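Local coordinates for protein endo-1,3-beta-glucanase, family GH16 (Zobellia galactanivorans, PDB 4CRQ) that probably hydrolyses internal beta-1,3-glucosidic bonds of laminarin, this chain being the GH16 catalytic module of a longer modular enzyme, at residues 82-86 and 97-101; 115-119 and 159-163. The protein carries 1 engineered substitution. All coordinates share one frame. Residues are numbered along the deposited sequence.

Contact 1 (82-86 and 97-101)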
ATOM      1  N   ILE A  82       4.701  -2.211 -11.205  1.00 20.05           N
ATOM      2  CA  ILE A  82       4.944  -2.532  -9.794  1.00 21.11           C
ATOM      3  C   ILE A  82       3.750  -3.367  -9.368  1.00 19.17           C
ATOM      4  O   ILE A  82       2.569  -2.905  -9.460  1.00 21.06           O
ATOM      5  CB  ILE A  82       5.107  -1.265  -8.922  1.00 21.53           C
ATOM      6  CG1 ILE A  82       6.309  -0.411  -9.404  1.00 24.27           C
ATOM      7  CG2 ILE A  82       5.274  -1.612  -7.429  1.00 22.46           C
ATOM      8  CD1 ILE A  82       5.917   0.807 -10.199  1.00 26.39           C
ATOM      9  N   GLU A  83       4.005  -4.581  -8.888  1.00 20.84           N
ATOM     10  CA  GLU A  83       2.903  -5.490  -8.613  1.00 20.55           C
ATOM     11  C   GLU A  83       3.116  -6.430  -7.448  1.00 19.00           C
ATOM     12  O   GLU A  83       4.246  -6.655  -7.006  1.00 19.73           O
ATOM     13  CB  GLU A  83       2.649  -6.323  -9.854  1.00 23.75           C
ATOM     14  CG  GLU A  83       3.696  -7.356 -10.248  1.00 25.50           C
ATOM     15  CD  GLU A  83       3.271  -8.027 -11.530  1.00 28.46           C
ATOM     16  OE1 GLU A  83       2.062  -8.252 -11.740  1.00 31.81           O
ATOM     17  OE2 GLU A  83       4.109  -8.346 -12.355  1.00 35.15           O
ATOM     18  N   ALA A  84       2.037  -7.007  -6.962  1.00 18.50           N
ATOM     19  CA  ALA A  84       2.091  -7.956  -5.867  1.00 19.04           C
ATOM     20  C   ALA A  84       0.940  -8.938  -6.024  1.00 19.37           C
ATOM     21  O   ALA A  84      -0.138  -8.582  -6.557  1.00 21.03           O
ATOM     22  CB  ALA A  84       1.977  -7.267  -4.511  1.00 18.44           C
ATOM     23  N   ARG A  85       1.173 -10.164  -5.549  1.00 18.49           N
ATOM     24  CA  ARG A  85       0.161 -11.232  -5.575  1.00 16.96           C
ATOM     25  C   ARG A  85      -0.296 -11.357  -4.116  1.00 17.17           C
ATOM     26  O   ARG A  85       0.473 -11.769  -3.257  1.00 18.89           O
ATOM     27  CB  ARG A  85       0.752 -12.517  -6.174  1.00 18.37           C
ATOM     28  CG  ARG A  85      -0.244 -13.685  -6.203  1.00 19.21           C
ATOM     29  CD  ARG A  85       0.251 -14.823  -7.094  1.00 19.93           C
ATOM     30  NE  ARG A  85      -0.809 -15.835  -7.221  1.00 19.26           N
ATOM     31  CZ  ARG A  85      -1.003 -16.840  -6.371  1.00 18.08           C
ATOM     32  NH1 ARG A  85      -0.182 -17.016  -5.321  1.00 20.83           N
ATOM     33  NH2 ARG A  85      -2.011 -17.697  -6.570  1.00 20.12           N
ATOM     34  N   ILE A  86      -1.558 -10.978  -3.844  1.00 16.65           N
ATOM     35  CA  ILE A  86      -2.064 -10.788  -2.472  1.00 18.62           C
ATOM     36  C   ILE A  86      -3.425 -11.442  -2.254  1.00 17.85           C
ATOM     37  O   ILE A  86      -4.300 -11.358  -3.137  1.00 18.35           O
ATOM     38  CB  ILE A  86      -2.203  -9.264  -2.166  1.00 17.61           C
ATOM     39  CG1 ILE A  86      -0.866  -8.520  -2.366  1.00 17.66           C
ATOM     40  CG2 ILE A  86      -2.703  -8.981  -0.733  1.00 19.52           C
ATOM     41  CD1 ILE A  86      -0.948  -6.995  -2.195  1.00 20.18           C
ATOM     42  N   ALA A  97      -3.178  -2.271   2.528  1.00 18.22           N
ATOM     43  CA  ALA A  97      -2.753  -1.440   1.385  1.00 19.72           C
ATOM     44  C   ALA A  97      -1.391  -1.841   0.845  1.00 18.25           C
ATOM     45  O   ALA A  97      -0.563  -2.338   1.610  1.00 19.20           O
ATOM     46  CB  ALA A  97      -2.745   0.056   1.763  1.00 20.59           C
ATOM     47  N   PHE A  98      -1.193  -1.602  -0.458  1.00 18.44           N
ATOM     48  CA  PHE A  98       0.046  -1.845  -1.171  1.00 17.28           C
ATOM     49  C   PHE A  98       0.221  -0.542  -1.925  1.00 18.54           C
ATOM     50  O   PHE A  98      -0.624  -0.192  -2.755  1.00 18.56           O
ATOM     51  CB  PHE A  98      -0.157  -3.032  -2.100  1.00 17.92           C
ATOM     52  CG  PHE A  98       0.942  -3.248  -3.157  1.00 17.58           C
ATOM     53  CD1 PHE A  98       2.341  -3.101  -2.897  1.00 18.82           C
ATOM     54  CD2 PHE A  98       0.552  -3.674  -4.458  1.00 18.94           C
ATOM     55  CE1 PHE A  98       3.295  -3.347  -3.906  1.00 18.91           C
ATOM     56  CE2 PHE A  98       1.494  -3.908  -5.464  1.00 19.80           C
ATOM     57  CZ  PHE A  98       2.872  -3.744  -5.188  1.00 18.17           C
ATOM     58  N   TRP A  99       1.297   0.186  -1.632  1.00 18.39           N
ATOM     59  CA  TRP A  99       1.421   1.558  -2.120  1.00 18.43           C
ATOM     60  C   TRP A  99       2.816   2.072  -2.234  1.00 20.46           C
ATOM     61  O   TRP A  99       3.760   1.319  -1.981  1.00 19.59           O
ATOM     62  CB  TRP A  99       0.537   2.473  -1.261  1.00 19.11           C
ATOM     63  CG  TRP A  99       0.729   2.407   0.244  1.00 19.72           C
ATOM     64  CD1 TRP A  99       0.646   1.297   1.094  1.00 20.61           C
ATOM     65  CD2 TRP A  99       0.986   3.537   1.127  1.00 19.69           C
ATOM     66  NE1 TRP A  99       0.842   1.659   2.404  1.00 20.24           N
ATOM     67  CE2 TRP A  99       1.060   2.997   2.491  1.00 19.61           C
ATOM     68  CE3 TRP A  99       1.170   4.905   0.930  1.00 21.26           C
ATOM     69  CZ2 TRP A  99       1.300   3.817   3.594  1.00 22.94           C
ATOM     70  CZ3 TRP A  99       1.401   5.716   2.036  1.00 24.90           C
ATOM     71  CH2 TRP A  99       1.469   5.189   3.343  1.00 24.59           C
ATOM     72  N   MET A 100       2.968   3.338  -2.630  1.00 20.17           N
ATOM     73  CA  MET A 100       4.298   3.911  -2.887  1.00 18.87           C
ATOM     74  C   MET A 100       4.296   5.366  -2.482  1.00 21.16           C
ATOM     75  O   MET A 100       3.267   6.046  -2.594  1.00 21.76           O
ATOM     76  CB  MET A 100       4.654   3.835  -4.385  1.00 21.57           C
ATOM     77  CG  MET A 100       4.525   2.432  -4.992  1.00 21.50           C
ATOM     78  SD  MET A 100       4.999   2.377  -6.728  1.00 23.92           S
ATOM     79  CE  MET A 100       6.782   2.352  -6.591  1.00 24.86           C
ATOM     80  N   LEU A 101       5.435   5.845  -2.008  1.00 20.44           N
ATOM     81  CA  LEU A 101       5.617   7.271  -1.660  1.00 21.05           C
ATOM     82  C   LEU A 101       6.893   7.820  -2.280  1.00 22.32           C
ATOM     83  O   LEU A 101       7.873   7.074  -2.408  1.00 23.35           O
ATOM     84  CB  LEU A 101       5.701   7.438  -0.140  1.00 23.45           C
ATOM     85  CG  LEU A 101       4.405   7.339   0.688  1.00 21.12           C
ATOM     86  CD1 LEU A 101       4.710   7.133   2.168  1.00 23.79           C
ATOM     87  CD2 LEU A 101       3.495   8.540   0.495  1.00 24.37           C
TER
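F98 buries more surface than any other residue here, about 100 Å². Its ring reaches across to strand segment 82-86 and lies close to the backbone there. F98 CZ is 3.5 Å from E83 C, and F98 CE2 is 3.5 Å from A84 N. The methyl of A84 sits over one ring face: A84 CB is 3.8 Å from the ring centroid, a CH-pi contact. The small side chain lets the ring come this close. I82 and I86 flank A84, with I82 CG2 3.9 Å from F98 CZ and I86 CD1 4.0 Å from F98 CB.

The strand axes are 8.7 Å apart and antiparallel at 162°. No hydrogen bond joins the two segments. They stack face to face across the core of the beta-jelly roll, the sandwich fold of GH16 enzymes. In this sandwich 82-86 pairs with strands 156-163 and 220-231, while 97-101 pairs with 196-204 and 115-117.

I82 is the second large contributor. Besides the ring it meets M100, with I82 CD1 3.9 Å from M100 SD. Alternation sets the outward residues. W99 points away from 82-86 and its NE1 hydrogen-bonds N201. R85 points away from 97-101 and forms a salt bridge with D225, a residue of the calcium site.

Contact 2 (115-119 and 159-163)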
ATOM      1  N   GLU A 115       1.984  10.129  -3.810  1.00 26.30           N
ATOM      2  CA  GLU A 115       1.636   8.818  -3.312  1.00 24.89           C
ATOM      3  C   GLU A 115       0.886   8.062  -4.387  1.00 24.12           C
ATOM      4  O   GLU A 115      -0.039   8.598  -4.992  1.00 25.02           O
ATOM      5  CB  GLU A 115       0.756   8.956  -2.070  1.00 25.09           C
ATOM      6  CG  GLU A 115       0.275   7.630  -1.449  1.00 25.74           C
ATOM      7  CD  GLU A 115      -0.671   7.807  -0.258  1.00 27.98           C
ATOM      8  OE1 GLU A 115      -0.678   8.874   0.394  1.00 34.16           O
ATOM      9  OE2 GLU A 115      -1.437   6.876   0.066  1.00 28.74           O
ATOM     10  N   ILE A 116       1.264   6.807  -4.602  1.00 22.59           N
ATOM     11  CA  ILE A 116       0.563   5.923  -5.539  1.00 20.97           C
ATOM     12  C   ILE A 116       0.021   4.767  -4.711  1.00 22.08           C
ATOM     13  O   ILE A 116       0.799   3.956  -4.205  1.00 22.53           O
ATOM     14  CB  ILE A 116       1.460   5.372  -6.685  1.00 23.38           C
ATOM     15  CG1 ILE A 116       2.196   6.513  -7.432  1.00 25.26           C
ATOM     16  CG2 ILE A 116       0.617   4.494  -7.659  1.00 23.20           C
ATOM     17  CD1 ILE A 116       3.229   6.025  -8.446  1.00 26.85           C
ATOM     18  N   ASP A 117      -1.303   4.710  -4.557  1.00 22.58           N
ATOM     19  CA  ASP A 117      -1.955   3.586  -3.885  1.00 21.42           C
ATOM     20  C   ASP A 117      -2.299   2.556  -4.959  1.00 21.46           C
ATOM     21  O   ASP A 117      -3.212   2.773  -5.757  1.00 23.63           O
ATOM     22  CB  ASP A 117      -3.206   4.045  -3.116  1.00 25.75           C
ATOM     23  CG  ASP A 117      -2.891   5.111  -2.079  1.00 30.55           C
ATOM     24  OD1 ASP A 117      -1.853   4.997  -1.398  1.00 27.90           O
ATOM     25  OD2 ASP A 117      -3.671   6.070  -1.920  1.00 39.88           O
ATOM     26  N   ILE A 118      -1.551   1.442  -4.974  1.00 20.56           N
ATOM     27  CA  ILE A 118      -1.731   0.396  -5.995  1.00 20.56           C
ATOM     28  C   ILE A 118      -2.993  -0.410  -5.670  1.00 19.42           C
ATOM     29  O   ILE A 118      -3.827  -0.679  -6.548  1.00 22.12           O
ATOM     30  CB  ILE A 118      -0.471  -0.491  -6.109  1.00 20.32           C
ATOM     31  CG1 ILE A 118       0.724   0.414  -6.438  1.00 21.34           C
ATOM     32  CG2 ILE A 118      -0.698  -1.598  -7.145  1.00 19.84           C
ATOM     33  CD1 ILE A 118       2.038  -0.324  -6.412  1.00 20.30           C
ATOM     34  N   MET A 119      -3.122  -0.794  -4.399  1.00 19.57           N
ATOM     35  CA  MET A 119      -4.310  -1.477  -3.926  1.00 21.62           C
ATOM     36  C   MET A 119      -4.613  -0.975  -2.519  1.00 19.65           C
ATOM     37  O   MET A 119      -3.699  -0.904  -1.693  1.00 21.89           O
ATOM     38  CB  MET A 119      -4.083  -3.008  -3.904  1.00 21.04           C
ATOM     39  CG  MET A 119      -5.275  -3.844  -3.376  1.00 23.31           C
ATOM     40  SD  MET A 119      -5.560  -3.811  -1.582  1.00 22.78           S
ATOM     41  CE  MET A 119      -4.053  -4.561  -0.939  1.00 23.71           C
ATOM     42  N   TYR A 159      -2.302  -7.350  -8.076  1.00 20.28           N
ATOM     43  CA  TYR A 159      -2.577  -5.907  -8.036  1.00 20.17           C
ATOM     44  C   TYR A 159      -1.381  -5.193  -8.620  1.00 20.33           C
ATOM     45  O   TYR A 159      -0.256  -5.428  -8.149  1.00 19.17           O
ATOM     46  CB  TYR A 159      -2.803  -5.459  -6.606  1.00 18.92           C
ATOM     47  CG  TYR A 159      -4.001  -6.155  -5.992  1.00 17.70           C
ATOM     48  CD1 TYR A 159      -5.303  -5.685  -6.253  1.00 20.04           C
ATOM     49  CD2 TYR A 159      -3.846  -7.296  -5.163  1.00 19.10           C
ATOM     50  CE1 TYR A 159      -6.404  -6.318  -5.709  1.00 19.57           C
ATOM     51  CE2 TYR A 159      -4.965  -7.938  -4.602  1.00 19.20           C
ATOM     52  CZ  TYR A 159      -6.249  -7.444  -4.875  1.00 18.74           C
ATOM     53  OH  TYR A 159      -7.397  -8.016  -4.354  1.00 20.02           O
ATOM     54  N   SER A 160      -1.573  -4.327  -9.634  1.00 18.93           N
ATOM     55  CA  SER A 160      -0.410  -3.679 -10.239  1.00 20.03           C
ATOM     56  C   SER A 160      -0.735  -2.280 -10.731  1.00 21.04           C
ATOM     57  O   SER A 160      -1.910  -1.932 -10.931  1.00 21.68           O
ATOM     58  CB  SER A 160       0.109  -4.533 -11.420  1.00 21.76           C
ATOM     59  OG  SER A 160      -0.865  -4.565 -12.454  1.00 26.52           O
ATOM     60  N   VAL A 161       0.323  -1.499 -10.924  1.00 19.69           N
ATOM     61  CA  VAL A 161       0.241  -0.257 -11.664  1.00 22.03           C
ATOM     62  C   VAL A 161       1.286  -0.285 -12.744  1.00 20.10           C
ATOM     63  O   VAL A 161       2.370  -0.836 -12.509  1.00 20.62           O
ATOM     64  CB  VAL A 161       0.447   1.028 -10.805  1.00 21.72           C
ATOM     65  CG1 VAL A 161      -0.752   1.260  -9.916  1.00 24.11           C
ATOM     66  CG2 VAL A 161       1.795   1.010 -10.042  1.00 23.11           C
ATOM     67  N   GLU A 162       0.976   0.280 -13.906  1.00 24.11           N
ATOM     68  CA  GLU A 162       1.996   0.566 -14.929  1.00 24.30           C
ATOM     69  C   GLU A 162       2.181   2.080 -14.913  1.00 23.90           C
ATOM     70  O   GLU A 162       1.227   2.835 -15.150  1.00 28.17           O
ATOM     71  CB  GLU A 162       1.597   0.092 -16.312  1.00 26.88           C
ATOM     72  CG  GLU A 162       1.688  -1.404 -16.485  1.00 29.54           C
ATOM     73  CD  GLU A 162       1.186  -1.896 -17.832  1.00 36.04           C
ATOM     74  OE1 GLU A 162       0.700  -1.102 -18.677  1.00 41.29           O
ATOM     75  OE2 GLU A 162       1.275  -3.115 -18.042  1.00 43.01           O
ATOM     76  N   TRP A 163       3.409   2.507 -14.625  1.00 24.76           N
ATOM     77  CA  TRP A 163       3.755   3.901 -14.461  1.00 24.67           C
ATOM     78  C   TRP A 163       4.838   4.293 -15.421  1.00 26.13           C
ATOM     79  O   TRP A 163       5.896   3.709 -15.368  1.00 27.23           O
ATOM     80  CB  TRP A 163       4.169   4.057 -13.001  1.00 27.61           C
ATOM     81  CG  TRP A 163       4.859   5.322 -12.560  1.00 26.64           C
ATOM     82  CD1 TRP A 163       4.677   6.633 -13.030  1.00 25.58           C
ATOM     83  CD2 TRP A 163       5.850   5.425 -11.505  1.00 23.39           C
ATOM     84  NE1 TRP A 163       5.485   7.514 -12.354  1.00 27.24           N
ATOM     85  CE2 TRP A 163       6.223   6.850 -11.419  1.00 26.52           C
ATOM     86  CE3 TRP A 163       6.463   4.504 -10.641  1.00 23.29           C
ATOM     87  CZ2 TRP A 163       7.169   7.310 -10.504  1.00 26.60           C
ATOM     88  CZ3 TRP A 163       7.419   4.982  -9.725  1.00 22.72           C
ATOM     89  CH2 TRP A 163       7.762   6.359  -9.662  1.00 24.39           C
TER
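M119 lays its side chain over one face of the Y159 ring. M119 CG is 3.6 Å from the ring centroid, a CH-pi contact, and 3.4 Å from Y159 CD1. M119 SD follows at 4.9 Å from the same centroid, giving a Met-aromatic contact. The residues I118 and M119 form a classic beta bulge opposite F98, and both point toward 159-163. The bulge lies within the E-x-D-x-x-E signature expected of bulged GH16 enzymes such as laminarinases. E115 and D117 are its first two acids, and the third, just after M119, is replaced by the engineered serine of this variant. D117 points away from 159-163, and both acids pack beside W99, on the side of the sheet that in this family lines the substrate cleft.

The other side of 115-119 is apolar. It packs on 159-163, which belongs to the opposing sheet of the jelly roll, and no hydrogen bond crosses the gap. I118 lies low on the backbone, with I118 CG2 3.7 Å from S160 C, and I118 CG1 is 3.8 Å from V161 CG2. I116 CG2 is 4.2 Å from V161 CG1. The indole of W163 is held by a hydrogen bond from its NE1 to F192 O. Over a face of this indole, I116 CD1 is 4.2 Å from the centroid of the six-membered ring.

How the contacts relate
Of the four segments, 82-86 comes first. The chain then crosses to the opposing sheet, and contact 1 closes this short loop of ten residues. Next comes 115-119, laid antiparallel beside 97-101, with backbone hydrogen bonds from F98 N to M119 O (2.9 Å) and from M100 N to I116 O (2.8 Å). Strands 127-135 and 141-149 follow before the chain returns as 156-163, where contact 2 closes a longer loop. The contacts run in series and neither nest nor cross. They are adjacent in space because 82-86 pairs with 159-163 in one sheet and 97-101 with 115-119 in the other. I118 joins the two, touching I82, F98 and M100. Together they form continuous packing between the sheets.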